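Local atomic coordinates of oligopeptide-binding protein oppA (Lactococcus lactis, PDB entry 3DRF), a protein that binds oligopeptides and serves as the receptor of the OppABCDF ABC transporter complex, which takes up peptides, including those longer than three residues. Residues A476-Q481 / T517-A522; N187-E192 / D507-K512; I253-V258 / I274-V279. One frame throughout, in Å; residues are numbered along the deposited sequence.

Contact 1 (A476-Q481 / T517-A522)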
loop_
_atom_site.group_PDB
_atom_site.type_symbol
_atom_site.label_atom_id
_atom_site.label_comp_id
_atom_site.label_asym_id
_atom_site.label_seq_id
_atom_site.Cartn_x
_atom_site.Cartn_y
_atom_site.Cartn_z
ATOM N N ALA A 476 5.124 -0.255 -2.436
ATOM C CA ALA A 476 5.584 -0.354 -3.818
ATOM C C ALA A 476 7.024 -0.862 -3.808
ATOM O O ALA A 476 7.732 -0.632 -2.884
ATOM C CB ALA A 476 5.532 1.058 -4.489
ATOM N N SER A 477 7.391 -1.553 -4.862
ATOM C CA SER A 477 8.701 -2.203 -4.915
ATOM C C SER A 477 9.854 -1.292 -5.294
ATOM O O SER A 477 10.828 -1.755 -5.774
ATOM C CB SER A 477 8.690 -3.454 -5.805
ATOM O OG SER A 477 8.252 -3.131 -7.086
ATOM N N GLU A 478 9.715 0.017 -5.094
ATOM C CA GLU A 478 10.827 0.970 -5.225
ATOM C C GLU A 478 10.752 1.843 -3.960
ATOM O O GLU A 478 9.677 2.215 -3.574
ATOM C CB GLU A 478 10.608 1.784 -6.514
ATOM C CG GLU A 478 11.897 2.432 -7.084
ATOM C CD GLU A 478 12.364 3.665 -6.302
ATOM O OE1 GLU A 478 11.497 4.363 -5.762
ATOM O OE2 GLU A 478 13.536 3.828 -6.258
ATOM N N PRO A 479 11.875 2.165 -3.363
ATOM C CA PRO A 479 11.801 2.726 -1.984
ATOM C C PRO A 479 11.291 4.190 -1.762
ATOM O O PRO A 479 11.022 4.543 -0.657
ATOM C CB PRO A 479 13.253 2.592 -1.467
ATOM C CG PRO A 479 14.092 2.505 -2.723
ATOM C CD PRO A 479 13.239 1.676 -3.670
ATOM N N SER A 480 11.218 4.985 -2.821
ATOM C CA SER A 480 10.680 6.353 -2.686
ATOM C C SER A 480 9.263 6.325 -2.080
ATOM O O SER A 480 8.446 5.536 -2.447
ATOM C CB SER A 480 10.661 7.036 -4.062
ATOM O OG SER A 480 10.234 8.388 -3.842
ATOM N N GLN A 481 9.056 7.224 -1.143
ATOM C CA GLN A 481 7.768 7.350 -0.446
ATOM C C GLN A 481 6.982 8.610 -0.817
ATOM O O GLN A 481 6.124 9.008 -0.115
ATOM C CB GLN A 481 7.936 7.207 1.077
ATOM C CG GLN A 481 8.571 5.801 1.383
ATOM C CD GLN A 481 8.597 5.503 2.877
ATOM O OE1 GLN A 481 8.597 6.393 3.720
ATOM N NE2 GLN A 481 8.639 4.241 3.194
ATOM N N THR A 517 25.501 7.259 -4.055
ATOM C CA THR A 517 26.072 7.807 -2.818
ATOM C C THR A 517 25.188 8.966 -2.295
ATOM O O THR A 517 24.891 9.036 -1.147
ATOM C CB THR A 517 27.476 8.363 -3.067
ATOM O OG1 THR A 517 28.243 7.349 -3.742
ATOM C CG2 THR A 517 28.123 8.756 -1.722
ATOM N N TYR A 518 24.833 9.864 -3.204
ATOM C CA TYR A 518 23.984 11.023 -2.887
ATOM C C TYR A 518 22.560 10.551 -2.479
ATOM O O TYR A 518 22.063 10.989 -1.538
ATOM C CB TYR A 518 23.994 11.966 -4.121
ATOM C CG TYR A 518 23.213 13.254 -3.846
ATOM C CD1 TYR A 518 23.883 14.441 -3.569
ATOM C CD2 TYR A 518 21.796 13.272 -3.829
ATOM C CE1 TYR A 518 23.172 15.602 -3.313
ATOM C CE2 TYR A 518 21.112 14.453 -3.560
ATOM C CZ TYR A 518 21.792 15.590 -3.295
ATOM O OH TYR A 518 21.196 16.806 -3.019
ATOM N N ARG A 519 22.017 9.584 -3.208
ATOM C CA ARG A 519 20.688 9.069 -2.882
ATOM C C ARG A 519 20.668 8.346 -1.544
ATOM O O ARG A 519 19.753 8.548 -0.817
ATOM C CB ARG A 519 20.192 8.187 -4.031
ATOM C CG ARG A 519 18.676 8.055 -3.932
ATOM C CD ARG A 519 18.137 7.208 -5.125
ATOM N NE ARG A 519 16.640 7.330 -5.156
ATOM C CZ ARG A 519 15.798 6.330 -5.360
ATOM N NH1 ARG A 519 16.214 5.121 -5.609
ATOM N NH2 ARG A 519 14.512 6.606 -5.338
ATOM N N LYS A 520 21.716 7.612 -1.211
ATOM C CA LYS A 520 21.781 6.999 0.120
ATOM C C LYS A 520 21.751 8.043 1.245
ATOM O O LYS A 520 21.021 7.896 2.160
ATOM C CB LYS A 520 23.061 6.146 0.236
ATOM C CG LYS A 520 23.140 5.311 1.542
ATOM C CD LYS A 520 24.531 4.578 1.582
ATOM C CE LYS A 520 24.687 3.601 2.802
ATOM N NZ LYS A 520 24.154 2.307 2.427
ATOM N N ALA A 521 22.547 9.094 1.124
ATOM C CA ALA A 521 22.536 10.185 2.121
ATOM C C ALA A 521 21.186 10.914 2.182
ATOM O O ALA A 521 20.773 11.286 3.247
ATOM C CB ALA A 521 23.715 11.173 1.863
ATOM N N ALA A 522 20.543 11.078 1.038
ATOM C CA ALA A 522 19.211 11.657 1.030
ATOM C C ALA A 522 18.200 10.759 1.742
ATOM O O ALA A 522 17.432 11.231 2.491
ATOM C CB ALA A 522 18.824 11.902 -0.419
#
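Glu-478 and Arg-519 form a buried salt bridge between a loop and a helix. The guanidinium grips the carboxylate end-on, with NH1 and NH2 both directed at one oxygen. Arg-519 NH1 meets Glu-478 OE2 at 3.0 Å, nearly along the C-O axis of that oxygen. Arg-519 NH2 reaches the same Glu-478 OE2 at 3.1 Å, on the syn lone pair of the oxygen. Both bonds are somewhat bent. The two flat groups are nearly coplanar, 23° apart. The second carboxylate oxygen turns inward to its own loop: Ser-480 N donates to Glu-478 OE1 at 3.0 Å, from above the carboxylate plane. The acid thus holds the loop backbone and the helix side chain together. With an alanine here, Ser-480 N and Arg-519 NH1 would probably lose this acceptor, and NH2 would be left with Asp-509. Arg-519 reaches across as an extended chain, its CG trans to the backbone N (chi1 -161°). Its NE donates to Ile-508 O, and its NH2 also forms a salt bridge with Asp-509. Packing is light. Ser-480 CB lies at the guanidinium edge, 4.1 Å from Arg-519 NH2, and its OG is bonded to Asp-509. Pro-479 CG approaches Arg-519 NH1 obliquely. At the start of the loop, Ala-476 N hydrogen-bonds a side chain of the bound peptide, and Ser-477 packs on another. The contact therefore ties a peptide-binding loop, between strand 468-474 and helix 482-485, to helix 516-533, beside the end of helix 499-508.

Contact 2 (N187-E192 / D507-K512)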
loop_
_atom_site.group_PDB
_atom_site.type_symbol
_atom_site.label_atom_id
_atom_site.label_comp_id
_atom_site.label_asym_id
_atom_site.label_seq_id
_atom_site.Cartn_x
_atom_site.Cartn_y
_atom_site.Cartn_z
ATOM N N ASN A 187 8.128 2.424 -9.174
ATOM C CA ASN A 187 8.704 3.796 -9.061
ATOM C C ASN A 187 7.669 4.977 -8.911
ATOM O O ASN A 187 7.972 5.971 -8.379
ATOM C CB ASN A 187 9.692 4.041 -10.244
ATOM C CG ASN A 187 8.993 4.169 -11.607
ATOM O OD1 ASN A 187 8.350 5.132 -11.905
ATOM N ND2 ASN A 187 9.114 3.136 -12.406
ATOM N N GLY A 188 6.458 4.772 -9.440
ATOM C CA GLY A 188 5.337 5.722 -9.305
ATOM C C GLY A 188 5.344 6.880 -10.297
ATOM O O GLY A 188 4.390 7.555 -10.419
ATOM N N TYR A 189 6.438 7.089 -11.012
ATOM C CA TYR A 189 6.579 8.195 -12.015
ATOM C C TYR A 189 5.955 7.868 -13.378
ATOM O O TYR A 189 5.597 8.738 -14.091
ATOM C CB TYR A 189 8.053 8.638 -12.122
ATOM C CG TYR A 189 8.511 9.360 -10.855
ATOM C CD1 TYR A 189 8.162 10.667 -10.638
ATOM C CD2 TYR A 189 9.241 8.703 -9.855
ATOM C CE1 TYR A 189 8.550 11.358 -9.490
ATOM C CE2 TYR A 189 9.627 9.368 -8.673
ATOM C CZ TYR A 189 9.267 10.704 -8.510
ATOM O OH TYR A 189 9.602 11.421 -7.381
ATOM N N PHE A 190 5.837 6.586 -13.694
ATOM C CA PHE A 190 4.973 6.121 -14.800
ATOM C C PHE A 190 4.261 4.887 -14.285
ATOM O O PHE A 190 4.741 4.173 -13.466
ATOM C CB PHE A 190 5.708 5.909 -16.131
ATOM C CG PHE A 190 6.790 4.846 -16.100
ATOM C CD1 PHE A 190 6.497 3.504 -16.390
ATOM C CD2 PHE A 190 8.128 5.199 -15.806
ATOM C CE1 PHE A 190 7.526 2.537 -16.378
ATOM C CE2 PHE A 190 9.116 4.236 -15.790
ATOM C CZ PHE A 190 8.853 2.937 -16.086
ATOM N N LEU A 191 3.057 4.710 -14.774
ATOM C CA LEU A 191 2.161 3.636 -14.305
ATOM C C LEU A 191 2.401 2.357 -15.113
ATOM O O LEU A 191 3.008 2.371 -16.152
ATOM C CB LEU A 191 0.663 4.100 -14.377
ATOM C CG LEU A 191 0.354 5.397 -13.558
ATOM C CD1 LEU A 191 -1.101 5.884 -13.768
ATOM C CD2 LEU A 191 0.677 5.167 -12.017
ATOM N N GLU A 192 1.835 1.267 -14.609
ATOM C CA GLU A 192 2.220 -0.064 -15.105
ATOM C C GLU A 192 1.057 -0.964 -15.389
ATOM O O GLU A 192 1.239 -2.135 -15.513
ATOM C CB GLU A 192 3.181 -0.755 -14.081
ATOM C CG GLU A 192 4.414 0.107 -13.683
ATOM C CD GLU A 192 5.365 -0.601 -12.740
ATOM O OE1 GLU A 192 5.528 -1.813 -12.809
ATOM O OE2 GLU A 192 5.949 0.099 -11.965
ATOM N N ASP A 507 14.565 15.454 -2.895
ATOM C CA ASP A 507 16.037 15.211 -3.007
ATOM C C ASP A 507 16.335 13.733 -3.345
ATOM O O ASP A 507 17.196 13.460 -4.133
ATOM C CB ASP A 507 16.741 15.709 -1.733
ATOM C CG ASP A 507 18.218 15.946 -1.942
ATOM O OD1 ASP A 507 18.586 16.440 -2.993
ATOM O OD2 ASP A 507 18.959 15.694 -1.048
ATOM N N ILE A 508 15.594 12.815 -2.722
ATOM C CA ILE A 508 15.734 11.369 -2.963
ATOM C C ILE A 508 15.567 11.006 -4.448
ATOM O O ILE A 508 16.200 10.123 -4.956
ATOM C CB ILE A 508 14.751 10.615 -2.043
ATOM C CG1 ILE A 508 15.331 10.566 -0.605
ATOM C CG2 ILE A 508 14.423 9.205 -2.607
ATOM C CD1 ILE A 508 14.252 10.207 0.493
ATOM N N ASP A 509 14.686 11.745 -5.099
ATOM C CA ASP A 509 14.346 11.439 -6.509
ATOM C C ASP A 509 14.908 12.464 -7.486
ATOM O O ASP A 509 14.603 12.440 -8.614
ATOM C CB ASP A 509 12.790 11.281 -6.708
ATOM C CG ASP A 509 12.213 10.072 -6.002
ATOM O OD1 ASP A 509 12.937 9.149 -5.743
ATOM O OD2 ASP A 509 11.059 10.135 -5.696
ATOM N N SER A 510 15.772 13.345 -7.016
ATOM C CA SER A 510 16.379 14.371 -7.849
ATOM C C SER A 510 17.465 13.802 -8.809
ATOM O O SER A 510 17.923 12.708 -8.667
ATOM C CB SER A 510 17.015 15.460 -6.945
ATOM O OG SER A 510 18.216 15.038 -6.348
ATOM N N ALA A 511 17.824 14.670 -9.761
ATOM C CA ALA A 511 18.922 14.376 -10.707
ATOM C C ALA A 511 20.239 14.108 -9.962
ATOM O O ALA A 511 20.951 13.283 -10.356
ATOM C CB ALA A 511 19.084 15.560 -11.737
ATOM N N LYS A 512 20.437 14.783 -8.813
ATOM C CA LYS A 512 21.651 14.513 -8.011
ATOM C C LYS A 512 21.665 13.078 -7.467
ATOM O O LYS A 512 22.677 12.504 -7.326
ATOM C CB LYS A 512 21.761 15.522 -6.847
ATOM C CG LYS A 512 22.071 16.958 -7.339
ATOM C CD LYS A 512 22.039 18.003 -6.144
ATOM C CE LYS A 512 22.080 19.428 -6.669
ATOM N NZ LYS A 512 22.260 20.430 -5.587
#
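Asp-509 takes a hydrogen bond from Tyr-189, whose backbone sits in an Asx turn started by Asn-187. The contact joins loop 187-192 to the C-terminal end of helix 499-508, in the closed, venus fly-trap form of this peptide-binding protein. Asp-509 carries CG beside its backbone N (chi1 -67°), which brings the carboxylate to the phenol. Its CB already packs on the hydroxyl, with Asp-509 CB 3.3 Å from Tyr-189 OH. CG faces the same edge, nearest the hydroxyl and then CE2. OD2 does the main work: Tyr-189 OH donates to Asp-509 OD2 at 2.6 Å, a short bond. The hydroxyl comes to the anti side of this oxygen, 29° out of the carboxylate plane. OD2 lies at the edge of the ring, near its plane, and is 3.4 Å from Tyr-189 CE2. Carboxylate and ring stand almost perpendicular, 86° apart. OD2 also serves Ser-480, and OD1 pairs with Arg-519. Both oxygens of this buried acid are therefore satisfied, which would probably stabilise its negative charge. Gln-482 touches both Tyr-189 and Asp-509, while Lys-179 and Met-182 pack on the tyrosine. The Asx turn holds the backbone from which the ring springs: Tyr-189 N donates to Asn-187 OD1 at 2.9 Å, and Phe-190 N adds a weak bond to the same oxygen.

Contact 3 (I253-V258 / I274-V279)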
loop_
_atom_site.group_PDB
_atom_site.type_symbol
_atom_site.label_atom_id
_atom_site.label_comp_id
_atom_site.label_asym_id
_atom_site.label_seq_id
_atom_site.Cartn_x
_atom_site.Cartn_y
_atom_site.Cartn_z
ATOM N N ILE A 253 -9.116 -22.001 -10.296
ATOM C CA ILE A 253 -8.721 -21.519 -8.976
ATOM C C ILE A 253 -9.884 -20.820 -8.311
ATOM O O ILE A 253 -10.445 -19.971 -8.924
ATOM C CB ILE A 253 -7.531 -20.486 -9.048
ATOM C CG1 ILE A 253 -6.315 -21.071 -9.753
ATOM C CG2 ILE A 253 -7.167 -19.982 -7.587
ATOM C CD1 ILE A 253 -5.250 -20.016 -10.236
ATOM N N THR A 254 -10.217 -21.159 -7.077
ATOM C CA THR A 254 -11.185 -20.385 -6.316
ATOM C C THR A 254 -10.357 -19.547 -5.317
ATOM O O THR A 254 -9.362 -19.995 -4.760
ATOM C CB THR A 254 -12.212 -21.292 -5.631
ATOM O OG1 THR A 254 -11.531 -22.151 -4.704
ATOM C CG2 THR A 254 -12.930 -22.094 -6.697
ATOM N N TYR A 255 -10.751 -18.310 -5.141
ATOM C CA TYR A 255 -10.017 -17.403 -4.246
ATOM C C TYR A 255 -11.055 -16.729 -3.353
ATOM O O TYR A 255 -11.919 -16.077 -3.857
ATOM C CB TYR A 255 -9.200 -16.377 -5.060
ATOM C CG TYR A 255 -7.849 -15.959 -4.460
ATOM C CD1 TYR A 255 -7.685 -15.740 -3.120
ATOM C CD2 TYR A 255 -6.768 -15.794 -5.250
ATOM C CE1 TYR A 255 -6.469 -15.348 -2.602
ATOM C CE2 TYR A 255 -5.548 -15.412 -4.734
ATOM C CZ TYR A 255 -5.416 -15.205 -3.407
ATOM O OH TYR A 255 -4.201 -14.872 -2.888
ATOM N N GLU A 256 -10.965 -16.960 -2.042
ATOM C CA GLU A 256 -11.994 -16.578 -1.081
ATOM C C GLU A 256 -11.414 -15.766 0.060
ATOM O O GLU A 256 -10.313 -16.037 0.450
ATOM C CB GLU A 256 -12.713 -17.846 -0.490
ATOM C CG GLU A 256 -13.330 -18.788 -1.516
ATOM C CD GLU A 256 -14.146 -19.889 -0.865
ATOM O OE1 GLU A 256 -14.069 -20.163 0.318
ATOM O OE2 GLU A 256 -14.880 -20.462 -1.634
ATOM N N VAL A 257 -12.158 -14.983 0.762
ATOM C CA VAL A 257 -11.688 -14.464 2.047
ATOM C C VAL A 257 -12.013 -15.487 3.136
ATOM O O VAL A 257 -12.935 -16.296 2.997
ATOM C CB VAL A 257 -12.228 -13.045 2.411
ATOM C CG1 VAL A 257 -11.629 -11.981 1.475
ATOM C CG2 VAL A 257 -13.749 -13.009 2.420
ATOM N N VAL A 258 -11.180 -15.522 4.152
ATOM C CA VAL A 258 -11.365 -16.312 5.364
ATOM C C VAL A 258 -10.986 -15.512 6.606
ATOM O O VAL A 258 -10.030 -14.737 6.589
ATOM C CB VAL A 258 -10.535 -17.608 5.325
ATOM C CG1 VAL A 258 -9.049 -17.285 5.293
ATOM C CG2 VAL A 258 -10.871 -18.488 6.519
ATOM N N ILE A 274 -3.880 -23.051 0.000
ATOM C CA ILE A 274 -2.953 -21.928 0.293
ATOM C C ILE A 274 -3.776 -20.881 1.014
ATOM O O ILE A 274 -4.865 -20.627 0.604
ATOM C CB ILE A 274 -2.431 -21.344 -1.028
ATOM C CG1 ILE A 274 -1.645 -22.396 -1.858
ATOM C CG2 ILE A 274 -1.600 -20.082 -0.771
ATOM C CD1 ILE A 274 -1.226 -21.924 -3.203
ATOM N N ILE A 275 -3.228 -20.259 2.066
ATOM C CA ILE A 275 -3.773 -19.020 2.637
ATOM C C ILE A 275 -2.700 -17.939 2.723
ATOM O O ILE A 275 -1.670 -18.142 3.270
ATOM C CB ILE A 275 -4.406 -19.228 4.058
ATOM C CG1 ILE A 275 -5.443 -20.398 4.060
ATOM C CG2 ILE A 275 -5.017 -17.907 4.517
ATOM C CD1 ILE A 275 -6.065 -20.657 5.395
ATOM N N ASN A 276 -2.996 -16.814 2.094
ATOM C CA ASN A 276 -2.118 -15.626 2.098
ATOM C C ASN A 276 -2.595 -14.605 3.114
ATOM O O ASN A 276 -3.747 -14.550 3.435
ATOM C CB ASN A 276 -2.069 -15.027 0.672
ATOM C CG ASN A 276 -1.303 -15.934 -0.282
ATOM O OD1 ASN A 276 -0.187 -16.298 0.001
ATOM N ND2 ASN A 276 -1.934 -16.314 -1.376
ATOM N N GLY A 277 -1.666 -13.809 3.591
ATOM C CA GLY A 277 -1.969 -12.730 4.532
ATOM C C GLY A 277 -2.177 -13.096 5.985
ATOM O O GLY A 277 -2.678 -12.324 6.723
ATOM N N MET A 278 -1.762 -14.300 6.371
ATOM C CA MET A 278 -1.986 -14.714 7.758
ATOM C C MET A 278 -1.159 -13.934 8.763
ATOM O O MET A 278 -0.025 -13.664 8.514
ATOM C CB MET A 278 -1.733 -16.222 7.928
ATOM C CG MET A 278 -2.779 -17.059 7.204
ATOM S SD MET A 278 -2.550 -18.846 7.515
ATOM C CE MET A 278 -3.037 -18.979 9.260
ATOM N N VAL A 279 -1.786 -13.602 9.884
ATOM C CA VAL A 279 -1.180 -12.797 10.944
ATOM C C VAL A 279 -0.002 -13.556 11.620
ATOM O O VAL A 279 0.013 -14.764 11.735
ATOM C CB VAL A 279 -2.221 -12.381 12.016
ATOM C CG1 VAL A 279 -3.150 -11.275 11.447
ATOM C CG2 VAL A 279 -2.994 -13.566 12.616
#
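Tyr-255 and Asn-276 meet through their polar ends. Asn-276 ND2 donates to Tyr-255 OH at 3.1 Å, with an N-H...O angle of 148°. The hydroxyl is somewhat tilted from the amide plane. The ring and the amide are inclined to each other by 42°, and the two side chains cross at about a right angle. Tyr-255 has an unusual first torsion: chi1 is -145°, well short of full trans. With this torsion the phenol reaches the asparagine. The amide of Asn-276 has a partner at both ends, since OD1 is hydrogen-bonded to Thr-546 OG1 while ND2 serves the tyrosine. A second, apolar touch joins the strands farther along, on the other face of the sheet. Val-258 CG1 packs on Ile-275 CG2 at 4.2 Å. The valine places CG1 between its backbone N and carbonyl carbon, the more hindered choice, and from there this methyl meets the isoleucine. These side chains also cross at about a right angle. The contact spans a mixed sheet in which strand 34-40 lies between strands 252-258 and 274-276, all three parallel. The polar pair spans the middle strand on one face, where Tyr-255 rests on Val-37. The apolar pair spans it on the other, where Val-258 rests on Ala-38. Helix 263-268 links the two strands in a beta-alpha-beta crossover: it touches Val-258 through Ser-263 and Ile-275 through Leu-267, while strand 536-549 lies beside Ile-274.

From the N terminus, contact 2 opens first, at 187-192. Contact 3 then opens and closes within 253-279, a short loop nested inside the long one that contact 2 will close. Contact 1 opens at 476-481, before contact 2 closes at 507-512, and itself closes at 517-522. Contacts 1 and 2 therefore cross along the chain. They also touch in space, with centres about 9 Å apart, where helices 499-508 and 516-533 follow each other. Together they bind two loops far apart in sequence to this helical pair. Contact 3 lies across the chain's centre, about 32 Å from contact 1 and 33 Å from contact 2 between centres, and ties strands 252-258 and 274-276 of the five-stranded mixed sheet.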